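PDB 4ACK: TSSL from Francisella novicida, which probably forms part of the membrane-associated machinery of the type VI secretion system, which is linked to virulence. Local coordinates for residues A[1-13]-A[41-53]. Sequence-based numbering, arbitrary orientation.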
loop_
_atom_site.group_PDB
_atom_site.type_symbol
_atom_site.label_atom_id
_atom_site.label_comp_id
_atom_site.label_asym_id
_atom_site.label_seq_id
_atom_site.Cartn_x
_atom_site.Cartn_y
_atom_site.Cartn_z
ATOM N N MET A 1 11.586 -12.459 -14.654
ATOM C CA MET A 1 12.027 -11.109 -14.201
ATOM C C MET A 1 10.928 -10.024 -14.466
ATOM O O MET A 1 11.219 -8.804 -14.635
ATOM C CB MET A 1 13.403 -10.769 -14.819
ATOM C CG MET A 1 14.638 -11.377 -14.036
ATOM S SD MET A 1 15.399 -10.325 -12.716
ATOM C CE MET A 1 15.685 -11.481 -11.346
ATOM N N LYS A 2 9.674 -10.508 -14.474
ATOM C CA LYS A 2 8.423 -9.733 -14.690
ATOM C C LYS A 2 8.307 -8.473 -13.798
ATOM O O LYS A 2 8.246 -8.608 -12.564
ATOM C CB LYS A 2 7.211 -10.651 -14.375
ATOM C CG LYS A 2 6.964 -10.899 -12.809
ATOM C CD LYS A 2 5.440 -10.796 -12.305
ATOM C CE LYS A 2 4.933 -9.363 -12.033
ATOM N NZ LYS A 2 3.746 -8.798 -12.940
ATOM N N ASP A 3 8.277 -7.262 -14.363
ATOM C CA ASP A 3 8.074 -6.091 -13.491
ATOM C C ASP A 3 8.982 -6.095 -12.259
ATOM O O ASP A 3 8.569 -5.605 -11.180
ATOM C CB ASP A 3 6.614 -6.075 -12.999
ATOM C CG ASP A 3 5.603 -6.015 -14.158
ATOM O OD1 ASP A 3 5.879 -5.324 -15.168
ATOM O OD2 ASP A 3 4.574 -6.686 -14.079
ATOM N N PHE A 4 10.203 -6.645 -12.398
ATOM C CA PHE A 4 11.112 -6.797 -11.249
ATOM C C PHE A 4 11.450 -5.421 -10.699
ATOM O O PHE A 4 11.479 -5.185 -9.504
ATOM C CB PHE A 4 12.372 -7.623 -11.641
ATOM C CG PHE A 4 13.414 -7.770 -10.535
ATOM C CD1 PHE A 4 14.420 -6.809 -10.376
ATOM C CD2 PHE A 4 13.416 -8.874 -9.690
ATOM C CE1 PHE A 4 15.402 -6.926 -9.371
ATOM C CE2 PHE A 4 14.412 -8.997 -8.659
ATOM C CZ PHE A 4 15.394 -8.016 -8.513
ATOM N N LYS A 5 11.627 -4.474 -11.581
ATOM C CA LYS A 5 12.033 -3.177 -11.148
ATOM C C LYS A 5 10.912 -2.497 -10.297
ATOM O O LYS A 5 11.187 -1.743 -9.351
ATOM C CB LYS A 5 12.342 -2.412 -12.413
ATOM C CG LYS A 5 12.608 -0.972 -12.316
ATOM C CD LYS A 5 12.771 -0.511 -13.779
ATOM C CE LYS A 5 13.953 0.439 -13.929
ATOM N NZ LYS A 5 14.360 0.580 -15.373
ATOM N N GLU A 6 9.656 -2.767 -10.659
ATOM C CA GLU A 6 8.537 -2.218 -9.926
ATOM C C GLU A 6 8.478 -2.847 -8.552
ATOM O O GLU A 6 8.345 -2.139 -7.529
ATOM C CB GLU A 6 7.240 -2.408 -10.718
ATOM C CG GLU A 6 7.219 -1.518 -11.957
ATOM C CD GLU A 6 7.692 -2.234 -13.258
ATOM O OE1 GLU A 6 8.624 -3.074 -13.262
ATOM O OE2 GLU A 6 7.089 -1.955 -14.307
ATOM N N ILE A 7 8.566 -4.171 -8.516
ATOM C CA ILE A 7 8.549 -4.865 -7.261
ATOM C C ILE A 7 9.584 -4.255 -6.292
ATOM O O ILE A 7 9.250 -3.901 -5.143
ATOM C CB ILE A 7 8.725 -6.379 -7.400
ATOM C CG1 ILE A 7 7.497 -7.034 -8.020
ATOM C CG2 ILE A 7 8.933 -7.006 -6.044
ATOM C CD1 ILE A 7 6.219 -6.926 -7.098
ATOM N N GLU A 8 10.819 -4.061 -6.765
ATOM C CA GLU A 8 11.878 -3.507 -5.918
ATOM C C GLU A 8 11.455 -2.165 -5.390
ATOM O O GLU A 8 11.694 -1.835 -4.251
ATOM C CB GLU A 8 13.221 -3.344 -6.698
ATOM C CG GLU A 8 14.100 -4.623 -6.804
ATOM C CD GLU A 8 15.524 -4.323 -7.415
ATOM O OE1 GLU A 8 15.665 -3.370 -8.233
ATOM O OE2 GLU A 8 16.492 -5.051 -7.061
ATOM N N ILE A 9 10.894 -1.332 -6.227
ATOM C CA ILE A 9 10.426 -0.090 -5.686
ATOM C C ILE A 9 9.367 -0.294 -4.532
ATOM O O ILE A 9 9.417 0.395 -3.521
ATOM C CB ILE A 9 9.885 0.760 -6.770
ATOM C CG1 ILE A 9 11.018 1.119 -7.750
ATOM C CG2 ILE A 9 9.222 1.993 -6.174
ATOM C CD1 ILE A 9 10.549 2.044 -8.908
ATOM N N ILE A 10 8.439 -1.232 -4.696
ATOM C CA ILE A 10 7.379 -1.465 -3.708
ATOM C C ILE A 10 8.029 -1.933 -2.363
ATOM O O ILE A 10 7.720 -1.395 -1.309
ATOM C CB ILE A 10 6.340 -2.486 -4.259
ATOM C CG1 ILE A 10 5.535 -1.836 -5.421
ATOM C CG2 ILE A 10 5.485 -3.105 -3.125
ATOM C CD1 ILE A 10 4.862 -2.906 -6.362
ATOM N N LEU A 11 8.961 -2.893 -2.444
ATOM C CA LEU A 11 9.854 -3.266 -1.319
ATOM C C LEU A 11 10.587 -2.114 -0.702
ATOM O O LEU A 11 10.654 -2.004 0.509
ATOM C CB LEU A 11 10.838 -4.337 -1.748
ATOM C CG LEU A 11 10.145 -5.642 -2.120
ATOM C CD1 LEU A 11 11.182 -6.694 -2.603
ATOM C CD2 LEU A 11 9.339 -6.176 -0.931
ATOM N N ASP A 12 11.089 -1.208 -1.521
ATOM C CA ASP A 12 11.803 -0.082 -0.963
ATOM C C ASP A 12 10.889 0.818 -0.099
ATOM O O ASP A 12 11.272 1.208 1.024
ATOM C CB ASP A 12 12.548 0.724 -2.028
ATOM C CG ASP A 12 13.700 1.531 -1.448
ATOM O OD1 ASP A 12 14.409 1.011 -0.552
ATOM O OD2 ASP A 12 13.897 2.690 -1.885
ATOM N N ILE A 13 9.715 1.145 -0.639
ATOM C CA ILE A 13 8.681 1.860 0.093
ATOM C C ILE A 13 8.287 1.104 1.343
ATOM O O ILE A 13 8.203 1.673 2.405
ATOM C CB ILE A 13 7.463 2.150 -0.801
ATOM C CG1 ILE A 13 7.893 3.184 -1.842
ATOM C CG2 ILE A 13 6.291 2.642 0.039
ATOM C CD1 ILE A 13 7.064 3.169 -3.158
ATOM N N SER A 41 9.887 7.711 -5.082
ATOM C CA SER A 41 9.664 6.321 -5.437
ATOM C C SER A 41 8.282 6.047 -6.123
ATOM O O SER A 41 8.199 5.259 -7.053
ATOM C CB SER A 41 9.800 5.468 -4.196
ATOM O OG SER A 41 11.162 5.307 -3.916
ATOM N N ILE A 42 7.241 6.735 -5.679
ATOM C CA ILE A 42 5.924 6.610 -6.281
ATOM C C ILE A 42 5.925 7.140 -7.707
ATOM O O ILE A 42 5.396 6.465 -8.600
ATOM C CB ILE A 42 4.793 7.272 -5.444
ATOM C CG1 ILE A 42 4.691 6.629 -4.054
ATOM C CG2 ILE A 42 3.405 7.255 -6.184
ATOM C CD1 ILE A 42 4.446 5.150 -4.060
ATOM N N PHE A 43 6.520 8.311 -7.919
ATOM C CA PHE A 43 6.675 8.863 -9.269
ATOM C C PHE A 43 7.286 7.886 -10.300
ATOM O O PHE A 43 6.724 7.729 -11.406
ATOM C CB PHE A 43 7.484 10.145 -9.314
ATOM C CG PHE A 43 7.621 10.695 -10.721
ATOM C CD1 PHE A 43 8.625 10.229 -11.580
ATOM C CD2 PHE A 43 6.677 11.615 -11.222
ATOM C CE1 PHE A 43 8.717 10.697 -12.909
ATOM C CE2 PHE A 43 6.766 12.109 -12.571
ATOM C CZ PHE A 43 7.788 11.651 -13.398
ATOM N N PHE A 44 8.412 7.258 -9.926
ATOM C CA PHE A 44 9.077 6.230 -10.723
ATOM C C PHE A 44 8.218 4.951 -10.844
ATOM O O PHE A 44 8.235 4.269 -11.879
ATOM C CB PHE A 44 10.484 5.865 -10.137
ATOM C CG PHE A 44 11.586 6.959 -10.299
ATOM C CD1 PHE A 44 12.175 7.228 -11.556
ATOM C CD2 PHE A 44 12.081 7.670 -9.173
ATOM C CE1 PHE A 44 13.206 8.224 -11.699
ATOM C CE2 PHE A 44 13.097 8.668 -9.304
ATOM C CZ PHE A 44 13.662 8.936 -10.573
ATOM N N LEU A 45 7.550 4.550 -9.767
ATOM C CA LEU A 45 6.669 3.383 -9.827
ATOM C C LEU A 45 5.557 3.691 -10.847
ATOM O O LEU A 45 5.358 2.939 -11.724
ATOM C CB LEU A 45 6.079 2.971 -8.468
ATOM C CG LEU A 45 5.172 1.710 -8.395
ATOM C CD1 LEU A 45 5.793 0.365 -9.046
ATOM C CD2 LEU A 45 4.745 1.458 -6.899
ATOM N N GLN A 46 4.865 4.803 -10.739
ATOM C CA GLN A 46 3.820 5.059 -11.664
ATOM C C GLN A 46 4.361 5.124 -13.103
ATOM O O GLN A 46 3.953 4.359 -13.958
ATOM C CB GLN A 46 3.094 6.316 -11.284
ATOM C CG GLN A 46 2.205 6.155 -10.009
ATOM C CD GLN A 46 1.501 7.460 -9.682
ATOM O OE1 GLN A 46 2.133 8.509 -9.714
ATOM N NE2 GLN A 46 0.181 7.415 -9.430
ATOM N N GLU A 47 5.305 6.006 -13.348
ATOM C CA GLU A 47 5.887 6.118 -14.678
ATOM C C GLU A 47 6.229 4.731 -15.272
ATOM O O GLU A 47 5.892 4.425 -16.407
ATOM C CB GLU A 47 7.116 7.057 -14.636
ATOM C CG GLU A 47 8.139 6.756 -15.743
ATOM C CD GLU A 47 9.300 7.724 -15.773
ATOM O OE1 GLU A 47 9.120 8.847 -16.319
ATOM O OE2 GLU A 47 10.383 7.360 -15.252
ATOM N N GLU A 48 6.840 3.869 -14.492
ATOM C CA GLU A 48 7.240 2.565 -15.020
ATOM C C GLU A 48 6.029 1.681 -15.301
ATOM O O GLU A 48 5.919 1.087 -16.395
ATOM C CB GLU A 48 8.217 1.892 -14.067
ATOM C CG GLU A 48 8.960 0.756 -14.611
ATOM C CD GLU A 48 10.153 1.177 -15.566
ATOM O OE1 GLU A 48 10.472 2.397 -15.709
ATOM O OE2 GLU A 48 10.740 0.238 -16.140
ATOM N N LEU A 49 5.081 1.615 -14.358
ATOM C CA LEU A 49 3.870 0.767 -14.621
ATOM C C LEU A 49 3.063 1.274 -15.789
ATOM O O LEU A 49 2.547 0.491 -16.533
ATOM C CB LEU A 49 2.930 0.699 -13.426
ATOM C CG LEU A 49 3.559 -0.024 -12.252
ATOM C CD1 LEU A 49 2.607 0.274 -11.029
ATOM C CD2 LEU A 49 3.703 -1.488 -12.582
ATOM N N LEU A 50 2.955 2.590 -15.945
ATOM C CA LEU A 50 2.077 3.124 -16.970
ATOM C C LEU A 50 2.669 2.950 -18.408
ATOM O O LEU A 50 1.998 3.289 -19.398
ATOM C CB LEU A 50 1.743 4.608 -16.710
ATOM C CG LEU A 50 0.768 4.922 -15.549
ATOM C CD1 LEU A 50 0.855 6.417 -15.067
ATOM C CD2 LEU A 50 -0.666 4.504 -15.879
ATOM N N GLU A 51 3.905 2.415 -18.501
ATOM C CA GLU A 51 4.483 2.138 -19.814
ATOM C C GLU A 51 3.799 0.869 -20.315
ATOM O O GLU A 51 3.566 0.732 -21.508
ATOM C CB GLU A 51 6.021 2.087 -19.747
ATOM C CG GLU A 51 6.855 1.764 -21.057
ATOM C CD GLU A 51 6.238 2.175 -22.445
ATOM O OE1 GLU A 51 6.089 3.392 -22.731
ATOM O OE2 GLU A 51 5.972 1.260 -23.282
ATOM N N LYS A 52 3.369 0.010 -19.393
ATOM C CA LYS A 52 2.810 -1.286 -19.739
ATOM C C LYS A 52 1.313 -1.466 -19.495
ATOM O O LYS A 52 0.671 -2.257 -20.171
ATOM C CB LYS A 52 3.521 -2.410 -18.934
ATOM C CG LYS A 52 5.004 -2.563 -19.245
ATOM C CD LYS A 52 5.664 -3.528 -18.222
ATOM C CE LYS A 52 6.432 -2.751 -17.189
ATOM N NZ LYS A 52 7.315 -3.639 -16.407
ATOM N N TYR A 53 0.764 -0.770 -18.511
ATOM C CA TYR A 53 -0.548 -1.161 -17.912
ATOM C C TYR A 53 -1.536 -0.043 -18.059
ATOM O O TYR A 53 -1.133 1.121 -18.170
ATOM C CB TYR A 53 -0.375 -1.545 -16.430
ATOM C CG TYR A 53 0.443 -2.796 -16.273
ATOM C CD1 TYR A 53 0.104 -3.968 -16.984
ATOM C CD2 TYR A 53 1.595 -2.822 -15.442
ATOM C CE1 TYR A 53 0.891 -5.126 -16.883
ATOM C CE2 TYR A 53 2.354 -4.000 -15.294
ATOM C CZ TYR A 53 2.009 -5.122 -16.012
ATOM O OH TYR A 53 2.772 -6.276 -15.882
HETATM O O HOH W 1 10.104 -3.205 -15.304
#
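E6 and K52 meet because each chain kinks once on the way: the glutamate bends about its CB-CG bond (chi2 96°), and the lysine, its CG anti to the carbonyl carbon, turns at chi3 (-102°). They come from opposite directions, and K52 NZ takes the syn lone pair of E6 OE2 at 2.7 Å. The same ammonium group reaches D3 OD1 nearly along the C-O axis, at an unusually short 2.5 Å from which no particular strength should be read, while a water accepts from K52 NZ and donates to E6 OE1. D3 divides its carboxylate: OD2 accepts from Y53 OH through its syn lone pair (2.6 Å) and, on the anti side, from K2 NZ. D3 CG lies in the plane of the Y53 ring at its edge, and bonds at both carboxylate oxygens should restrict the rotation of the group. K2, D3, E6 and K52 thus form one salt-bridge network, in which the two lysines would offset the charge of the buried acids. E6 is also a knob, seated among L45, E48, L49 and K52; its methylene CG lies 3.6 Å from L49 CD2, so the aliphatic part packs while the carboxylate pairs. K5 and E48 cross at about a right angle in a long salt bridge, NZ to OE2 3.7 Å. Further along, apolar contacts take over: I9 CG2 rests against L45 CB, I10 CG1 lies 3.7 Å from L45 CD2, and I13 CD1 meets I42 CD1 at a tight 3.4 Å. The helical segments 4-13 and 41-52 run antiparallel (157°), with axes 9.7 Å apart at closest approach, in this all-helical DotU-family domain. Among the neighbouring helices, 55-79 is touched by I13 (at L65 and V69) and L49 (at C58), while helix 118-129 meets K2, D3 and I10, and helix 89-94 touches I42 through Y93.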